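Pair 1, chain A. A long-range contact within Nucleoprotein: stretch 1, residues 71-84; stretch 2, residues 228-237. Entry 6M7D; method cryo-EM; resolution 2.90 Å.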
# COMPACT_ATOMS: atom_id res chain seq x y z
N ARG A 71 -12.70 14.66 -5.45
CA ARG A 71 -11.92 13.74 -6.27
C ARG A 71 -11.79 12.38 -5.60
O ARG A 71 -11.86 11.33 -6.25
CB ARG A 71 -10.55 14.34 -6.56
CG ARG A 71 -10.62 15.69 -7.22
CD ARG A 71 -9.30 16.40 -7.14
NE ARG A 71 -8.24 15.64 -7.78
CZ ARG A 71 -6.99 16.07 -7.90
NH1 ARG A 71 -6.65 17.25 -7.41
NH2 ARG A 71 -6.08 15.32 -8.50
N GLY A 72 -11.62 12.37 -4.28
CA GLY A 72 -11.63 11.12 -3.55
C GLY A 72 -12.97 10.42 -3.63
O GLY A 72 -13.03 9.19 -3.64
N GLY A 73 -14.06 11.19 -3.70
CA GLY A 73 -15.37 10.58 -3.88
C GLY A 73 -15.59 10.03 -5.26
O GLY A 73 -16.31 9.05 -5.44
N PHE A 74 -14.96 10.64 -6.27
CA PHE A 74 -15.00 10.06 -7.61
C PHE A 74 -14.20 8.77 -7.67
O PHE A 74 -14.60 7.80 -8.33
CB PHE A 74 -14.49 11.06 -8.63
CG PHE A 74 -15.50 12.08 -9.01
CD1 PHE A 74 -16.70 11.70 -9.56
CD2 PHE A 74 -15.26 13.42 -8.79
CE1 PHE A 74 -17.63 12.63 -9.90
CE2 PHE A 74 -16.19 14.35 -9.12
CZ PHE A 74 -17.38 13.96 -9.68
N LEU A 75 -13.06 8.73 -6.98
CA LEU A 75 -12.32 7.47 -6.87
C LEU A 75 -13.12 6.43 -6.10
O LEU A 75 -13.08 5.24 -6.42
CB LEU A 75 -10.97 7.72 -6.22
CG LEU A 75 -9.90 8.23 -7.17
CD1 LEU A 75 -8.60 8.39 -6.46
CD2 LEU A 75 -9.75 7.29 -8.34
N VAL A 76 -13.85 6.85 -5.07
CA VAL A 76 -14.70 5.94 -4.31
C VAL A 76 -15.82 5.41 -5.19
O VAL A 76 -16.19 4.23 -5.11
CB VAL A 76 -15.23 6.65 -3.05
CG1 VAL A 76 -16.44 5.94 -2.50
CG2 VAL A 76 -14.15 6.72 -2.00
N SER A 77 -16.39 6.27 -6.03
CA SER A 77 -17.38 5.85 -7.01
C SER A 77 -16.81 4.79 -7.94
O SER A 77 -17.44 3.77 -8.21
CB SER A 77 -17.86 7.05 -7.81
OG SER A 77 -18.66 7.90 -7.03
N LEU A 78 -15.61 5.05 -8.45
CA LEU A 78 -14.96 4.10 -9.35
C LEU A 78 -14.75 2.76 -8.67
O LEU A 78 -15.04 1.71 -9.25
CB LEU A 78 -13.64 4.68 -9.83
CG LEU A 78 -12.87 3.87 -10.87
CD1 LEU A 78 -13.77 3.54 -12.03
CD2 LEU A 78 -11.69 4.68 -11.33
N LEU A 79 -14.25 2.76 -7.44
CA LEU A 79 -14.02 1.51 -6.74
C LEU A 79 -15.32 0.81 -6.38
O LEU A 79 -15.35 -0.42 -6.25
CB LEU A 79 -13.18 1.74 -5.49
CG LEU A 79 -11.86 2.48 -5.66
CD1 LEU A 79 -11.51 3.20 -4.39
CD2 LEU A 79 -10.76 1.52 -6.05
N ALA A 80 -16.40 1.56 -6.20
CA ALA A 80 -17.70 0.96 -5.92
C ALA A 80 -18.35 0.39 -7.17
O ALA A 80 -19.23 -0.46 -7.06
CB ALA A 80 -18.63 1.98 -5.27
N MET A 81 -17.94 0.85 -8.35
CA MET A 81 -18.46 0.28 -9.60
C MET A 81 -18.18 -1.21 -9.71
O MET A 81 -18.86 -1.89 -10.49
CB MET A 81 -17.84 0.99 -10.80
CG MET A 81 -18.34 2.38 -11.01
SD MET A 81 -17.77 3.03 -12.57
CE MET A 81 -18.82 2.13 -13.69
N ALA A 82 -17.21 -1.73 -8.97
CA ALA A 82 -16.84 -3.13 -9.05
C ALA A 82 -17.87 -4.04 -8.41
O ALA A 82 -17.76 -5.26 -8.55
CB ALA A 82 -15.50 -3.34 -8.37
N TYR A 83 -18.86 -3.50 -7.71
CA TYR A 83 -19.81 -4.28 -6.95
C TYR A 83 -21.21 -4.09 -7.51
O TYR A 83 -21.54 -3.03 -8.06
CB TYR A 83 -19.77 -3.89 -5.48
CG TYR A 83 -18.41 -4.10 -4.87
CD1 TYR A 83 -17.43 -3.13 -4.95
CD2 TYR A 83 -18.10 -5.29 -4.23
CE1 TYR A 83 -16.19 -3.33 -4.41
CE2 TYR A 83 -16.87 -5.50 -3.69
CZ TYR A 83 -15.92 -4.51 -3.77
OH TYR A 83 -14.68 -4.72 -3.22
N SER A 84 -22.03 -5.13 -7.38
CA SER A 84 -23.41 -5.03 -7.83
C SER A 84 -24.21 -4.11 -6.93
O SER A 84 -25.06 -3.35 -7.40
CB SER A 84 -24.05 -6.41 -7.88
OG SER A 84 -24.83 -6.64 -6.72
N SER A 228 -9.75 9.12 3.91
CA SER A 228 -10.99 8.35 3.84
C SER A 228 -10.94 7.33 2.72
O SER A 228 -11.39 6.19 2.88
CB SER A 228 -12.17 9.29 3.64
OG SER A 228 -12.07 9.95 2.39
N LEU A 229 -10.39 7.72 1.58
CA LEU A 229 -10.24 6.80 0.46
C LEU A 229 -9.26 5.68 0.79
O LEU A 229 -9.52 4.51 0.50
CB LEU A 229 -9.79 7.58 -0.77
CG LEU A 229 -9.31 6.86 -2.01
CD1 LEU A 229 -10.47 6.24 -2.74
CD2 LEU A 229 -8.59 7.85 -2.89
N VAL A 230 -8.14 6.03 1.42
CA VAL A 230 -7.17 5.03 1.84
C VAL A 230 -7.79 4.09 2.86
O VAL A 230 -7.53 2.89 2.85
CB VAL A 230 -5.91 5.72 2.39
CG1 VAL A 230 -4.86 4.70 2.77
CG2 VAL A 230 -5.36 6.69 1.36
N SER A 231 -8.61 4.63 3.76
CA SER A 231 -9.28 3.78 4.74
C SER A 231 -10.26 2.84 4.07
O SER A 231 -10.37 1.67 4.46
CB SER A 231 -10.01 4.65 5.77
OG SER A 231 -11.03 5.40 5.15
N LEU A 232 -11.00 3.33 3.07
CA LEU A 232 -11.93 2.46 2.35
C LEU A 232 -11.19 1.35 1.63
O LEU A 232 -11.65 0.20 1.61
CB LEU A 232 -12.74 3.28 1.36
CG LEU A 232 -13.43 2.48 0.26
CD1 LEU A 232 -14.74 1.94 0.76
CD2 LEU A 232 -13.64 3.33 -0.96
N MET A 233 -10.04 1.65 1.04
CA MET A 233 -9.29 0.62 0.35
C MET A 233 -8.69 -0.38 1.32
O MET A 233 -8.72 -1.60 1.08
CB MET A 233 -8.21 1.27 -0.51
CG MET A 233 -8.79 2.16 -1.59
SD MET A 233 -7.56 3.11 -2.48
CE MET A 233 -7.05 1.92 -3.71
N VAL A 234 -8.13 0.13 2.42
CA VAL A 234 -7.54 -0.76 3.46
C VAL A 234 -8.67 -1.62 4.04
O VAL A 234 -8.45 -2.82 4.25
CB VAL A 234 -6.83 0.06 4.56
CG1 VAL A 234 -6.59 -0.77 5.82
CG2 VAL A 234 -5.52 0.65 4.06
N GLU A 235 -9.84 -1.01 4.25
CA GLU A 235 -11.02 -1.72 4.81
C GLU A 235 -11.45 -2.82 3.83
O GLU A 235 -11.75 -3.93 4.30
CB GLU A 235 -12.16 -0.73 5.03
CG GLU A 235 -13.33 -1.33 5.80
CD GLU A 235 -12.97 -1.83 7.18
OE1 GLU A 235 -11.79 -1.71 7.57
OE2 GLU A 235 -13.87 -2.34 7.88
N THR A 236 -11.44 -2.53 2.53
CA THR A 236 -11.84 -3.53 1.50
C THR A 236 -10.88 -4.71 1.56
O THR A 236 -11.35 -5.86 1.51
CB THR A 236 -11.76 -2.91 0.10
OG1 THR A 236 -12.57 -1.73 0.07
CG2 THR A 236 -12.20 -3.86 -0.99
N LEU A 237 -9.58 -4.42 1.68
CA LEU A 237 -8.52 -5.46 1.75
C LEU A 237 -8.68 -6.32 3.01
O LEU A 237 -8.53 -7.55 2.90
CB LEU A 237 -7.15 -4.76 1.75
CG LEU A 237 -6.56 -4.46 0.38
CD1 LEU A 237 -5.29 -3.64 0.51
CD2 LEU A 237 -6.29 -5.75 -0.38

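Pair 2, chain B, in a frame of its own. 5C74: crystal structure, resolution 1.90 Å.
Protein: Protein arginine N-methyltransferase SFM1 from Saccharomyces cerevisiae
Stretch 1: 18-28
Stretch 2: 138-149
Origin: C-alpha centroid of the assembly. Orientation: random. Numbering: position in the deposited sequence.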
# COMPACT_ATOMS: atom_id res chain seq x y z
N LEU B 18 -7.71 5.16 -1.71
CA LEU B 18 -9.09 5.47 -2.05
C LEU B 18 -9.97 5.49 -0.80
O LEU B 18 -10.84 6.36 -0.67
CB LEU B 18 -9.64 4.46 -3.07
CG LEU B 18 -8.92 4.46 -4.42
CD1 LEU B 18 -9.59 3.43 -5.36
CD2 LEU B 18 -8.95 5.85 -5.04
N GLU B 19 -9.75 4.53 0.11
CA GLU B 19 -10.54 4.50 1.35
C GLU B 19 -10.27 5.70 2.23
O GLU B 19 -11.21 6.33 2.73
CB GLU B 19 -10.29 3.21 2.12
CG GLU B 19 -10.86 2.00 1.38
CD GLU B 19 -11.04 0.75 2.24
OE1 GLU B 19 -10.54 0.72 3.40
OE2 GLU B 19 -11.70 -0.19 1.74
N TYR B 20 -9.00 6.02 2.44
CA TYR B 20 -8.67 7.21 3.24
C TYR B 20 -9.22 8.49 2.61
O TYR B 20 -9.68 9.38 3.33
CB TYR B 20 -7.15 7.35 3.43
CG TYR B 20 -6.54 6.32 4.36
CD1 TYR B 20 -7.32 5.43 5.09
CD2 TYR B 20 -5.16 6.26 4.53
CE1 TYR B 20 -6.73 4.50 5.94
CE2 TYR B 20 -4.57 5.34 5.36
CZ TYR B 20 -5.35 4.48 6.07
OH TYR B 20 -4.72 3.58 6.90
N SER B 21 -9.16 8.59 1.28
CA SER B 21 -9.68 9.76 0.59
C SER B 21 -11.17 9.90 0.85
O SER B 21 -11.66 11.00 1.07
CB SER B 21 -9.44 9.68 -0.92
OG SER B 21 -8.05 9.66 -1.20
N GLN B 22 -11.89 8.78 0.81
CA GLN B 22 -13.33 8.80 1.04
C GLN B 22 -13.63 9.24 2.47
O GLN B 22 -14.54 10.04 2.72
CB GLN B 22 -13.95 7.42 0.76
CG GLN B 22 -15.46 7.37 0.94
CD GLN B 22 -16.22 7.79 -0.30
OE1 GLN B 22 -15.67 8.44 -1.19
NE2 GLN B 22 -17.49 7.38 -0.37
N ILE B 23 -12.85 8.73 3.42
CA ILE B 23 -13.01 9.13 4.83
C ILE B 23 -12.81 10.63 5.02
O ILE B 23 -13.63 11.31 5.66
CB ILE B 23 -12.05 8.32 5.73
CG1 ILE B 23 -12.49 6.85 5.75
CG2 ILE B 23 -12.00 8.90 7.14
CD1 ILE B 23 -11.42 5.85 6.26
N LEU B 24 -11.74 11.16 4.43
CA LEU B 24 -11.46 12.59 4.51
C LEU B 24 -12.57 13.43 3.91
O LEU B 24 -12.93 14.47 4.45
CB LEU B 24 -10.12 12.91 3.83
CG LEU B 24 -8.88 12.40 4.57
CD1 LEU B 24 -7.65 12.34 3.63
CD2 LEU B 24 -8.57 13.30 5.77
N ARG B 25 -13.13 12.98 2.79
CA ARG B 25 -14.21 13.73 2.16
C ARG B 25 -15.45 13.69 3.05
O ARG B 25 -16.21 14.66 3.09
CB ARG B 25 -14.53 13.18 0.76
CG ARG B 25 -13.52 13.65 -0.31
CD ARG B 25 -13.92 13.22 -1.72
NE ARG B 25 -13.98 11.77 -1.83
CZ ARG B 25 -13.05 11.01 -2.39
NH1 ARG B 25 -11.97 11.56 -2.94
NH2 ARG B 25 -13.21 9.70 -2.42
N GLU B 26 -15.65 12.58 3.75
CA GLU B 26 -16.82 12.45 4.60
C GLU B 26 -16.70 13.21 5.92
O GLU B 26 -17.58 14.02 6.25
CB GLU B 26 -17.12 10.98 4.92
CG GLU B 26 -18.44 10.82 5.68
CD GLU B 26 -18.71 9.40 6.16
OE1 GLU B 26 -17.97 8.47 5.79
OE2 GLU B 26 -19.67 9.22 6.92
N VAL B 27 -15.64 12.99 6.68
CA VAL B 27 -15.59 13.55 8.04
C VAL B 27 -14.72 14.79 8.15
O VAL B 27 -14.82 15.56 9.12
CB VAL B 27 -15.11 12.51 9.07
CG1 VAL B 27 -16.02 11.25 9.02
CG2 VAL B 27 -13.66 12.12 8.84
N GLY B 28 -13.87 15.01 7.15
CA GLY B 28 -13.02 16.20 7.15
C GLY B 28 -11.62 15.95 7.68
O GLY B 28 -11.41 15.10 8.55
N MET B 138 -16.09 -4.86 8.45
CA MET B 138 -16.33 -3.75 7.54
C MET B 138 -15.01 -3.19 7.05
O MET B 138 -14.01 -3.25 7.77
CB MET B 138 -17.11 -2.62 8.25
CG MET B 138 -18.47 -3.03 8.85
SD MET B 138 -19.15 -1.66 9.88
CE MET B 138 -20.89 -2.14 9.79
N THR B 139 -15.01 -2.59 5.86
CA THR B 139 -13.89 -1.75 5.47
C THR B 139 -13.83 -0.55 6.41
O THR B 139 -14.81 -0.18 7.06
CB THR B 139 -13.98 -1.25 4.00
OG1 THR B 139 -15.12 -0.37 3.85
CG2 THR B 139 -14.12 -2.43 3.01
N THR B 140 -12.66 0.07 6.48
CA THR B 140 -12.50 1.16 7.41
C THR B 140 -13.43 2.33 7.09
O THR B 140 -14.03 2.92 7.99
CB THR B 140 -11.06 1.64 7.43
OG1 THR B 140 -10.23 0.51 7.67
CG2 THR B 140 -10.88 2.66 8.55
N ASP B 141 -13.57 2.67 5.81
CA ASP B 141 -14.47 3.77 5.46
C ASP B 141 -15.93 3.45 5.78
O ASP B 141 -16.69 4.34 6.17
CB ASP B 141 -14.33 4.14 3.99
CG ASP B 141 -14.72 3.02 3.08
OD1 ASP B 141 -14.03 1.98 3.10
OD2 ASP B 141 -15.72 3.18 2.34
N THR B 142 -16.31 2.18 5.64
CA THR B 142 -17.68 1.76 6.01
C THR B 142 -17.88 1.86 7.53
O THR B 142 -18.94 2.32 8.01
CB THR B 142 -17.97 0.32 5.56
OG1 THR B 142 -18.00 0.26 4.12
CG2 THR B 142 -19.34 -0.11 6.08
N ALA B 143 -16.87 1.45 8.29
CA ALA B 143 -16.94 1.48 9.75
C ALA B 143 -17.10 2.92 10.22
O ALA B 143 -17.87 3.19 11.15
CB ALA B 143 -15.70 0.86 10.38
N ILE B 144 -16.38 3.83 9.59
CA ILE B 144 -16.47 5.24 9.94
C ILE B 144 -17.83 5.79 9.53
O ILE B 144 -18.45 6.52 10.31
CB ILE B 144 -15.32 6.05 9.31
CG1 ILE B 144 -14.02 5.64 10.02
CG2 ILE B 144 -15.59 7.57 9.44
CD1 ILE B 144 -12.78 6.37 9.57
N ARG B 145 -18.34 5.41 8.36
CA ARG B 145 -19.69 5.87 7.99
C ARG B 145 -20.71 5.37 9.01
O ARG B 145 -21.61 6.10 9.42
CB ARG B 145 -20.08 5.39 6.59
CG ARG B 145 -21.51 5.75 6.21
CD ARG B 145 -21.77 5.50 4.73
NE ARG B 145 -21.03 6.45 3.93
CZ ARG B 145 -21.49 7.66 3.64
NH1 ARG B 145 -22.69 8.03 4.05
NH2 ARG B 145 -20.75 8.48 2.91
N THR B 146 -20.56 4.11 9.40
CA THR B 146 -21.47 3.50 10.35
C THR B 146 -21.42 4.22 11.68
O THR B 146 -22.45 4.50 12.29
CB THR B 146 -21.16 2.01 10.55
OG1 THR B 146 -21.35 1.31 9.30
CG2 THR B 146 -22.09 1.42 11.62
N THR B 147 -20.21 4.55 12.12
CA THR B 147 -20.06 5.24 13.39
C THR B 147 -20.72 6.63 13.35
O THR B 147 -21.34 7.07 14.33
CB THR B 147 -18.57 5.35 13.76
OG1 THR B 147 -18.05 4.03 13.97
CG2 THR B 147 -18.42 6.18 15.06
N GLN B 148 -20.59 7.31 12.21
CA GLN B 148 -21.24 8.61 12.04
C GLN B 148 -22.76 8.49 12.14
O GLN B 148 -23.42 9.31 12.77
CB GLN B 148 -20.84 9.23 10.69
CG GLN B 148 -19.39 9.65 10.63
CD GLN B 148 -19.16 10.97 11.33
OE1 GLN B 148 -18.67 11.02 12.45
NE2 GLN B 148 -19.53 12.06 10.67
N LEU B 149 -23.31 7.47 11.50
CA LEU B 149 -24.75 7.26 11.54
C LEU B 149 -25.23 7.05 12.98
O LEU B 149 -26.28 7.56 13.39
CB LEU B 149 -25.13 6.05 10.66
CG LEU B 149 -24.95 6.25 9.15
CD1 LEU B 149 -25.05 4.92 8.37
CD2 LEU B 149 -26.01 7.23 8.66
O HOH W 1 -10.46 -1.50 4.94
O HOH W 2 -8.30 1.57 5.30
O HOH W 3 -18.61 6.67 2.81
O HOH W 4 -16.27 6.92 4.89

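Pair 1 and pair 2 present the same backbone arrangement, two helices running in nearly the same direction. The angle between their N-to-C directions is 20° in pair 1, with a closest approach of the axes of 10.0 Å, and 19° in pair 2, with a closest approach of 9.2 Å; fourteen central residues superpose with an RMSD of 0.4 Å. Gly A72, Leu A75, Val A76 and Leu A79 match Glu B19, Gln B22, Ile B23 and Glu B26, while Leu A229, Leu A232 and Met A233 match Asp B141, Ile B144 and Arg B145.

In pair 1 the interface is almost wholly apolar. Leu A229 acts as a knob, seated among Gly A72, Leu A75, Val A76 and Leu A79. Its CD2 lies 3.6 Å from Leu A75 CD1, and its CD1 lies 3.6 Å from Leu A79 CD1. Gly A72 has no side chain, and the backbones come close here, with 6.1 Å between Gly A72 CA and Leu A229 CA; an ideal CB on the glycine would point toward the other helix, 4.3 Å from Leu A229 CB. One turn on, Val A76 CG2 packs 3.6 Å from Leu A232 CD2, and Leu A79 CD1 reaches Met A233 CG at 4.0 Å.

Pair 2 keeps an apolar contact at one matched pair: Ile B23 CG2 meets Ile B144 CD1 at 3.6 Å, where pair 1 has Val A76 and Leu A232. Around it, polar groups replace the leucines. The knob position holds Asp B141, and the glycine position holds Glu B19, whose OE2 lies 3.5 Å from Asp B141 OD1. These like charges cannot bond to each other as two acceptors, but each carboxylate finds a donor: Thr B139 OG1 donates to Asp B141 OD1 at 2.7 Å, and water 1 donates to Glu B19 OE1 at 2.7 Å while accepting from Thr B140 N at 3.1 Å.

At the position of Leu A79, Glu B26 extends with chi1 and chi2 both t. Its carboxylate lies over one face of the Arg B145 guanidinium, with Glu B26 OE1 4.0 Å from Arg B145 NH2; because that oxygen is well out of the guanidinium plane, the attraction is between charges alone. Water 4 joins the helices by donating to Glu B26 OE1 at 2.5 Å and to Asp B141 O at 2.9 Å.

Neither pair has a direct hydrogen bond between its stretches. Pair 1 relies on interlocked aliphatic side chains, whereas pair 2 combines a small apolar centre with charged groups and bridging water.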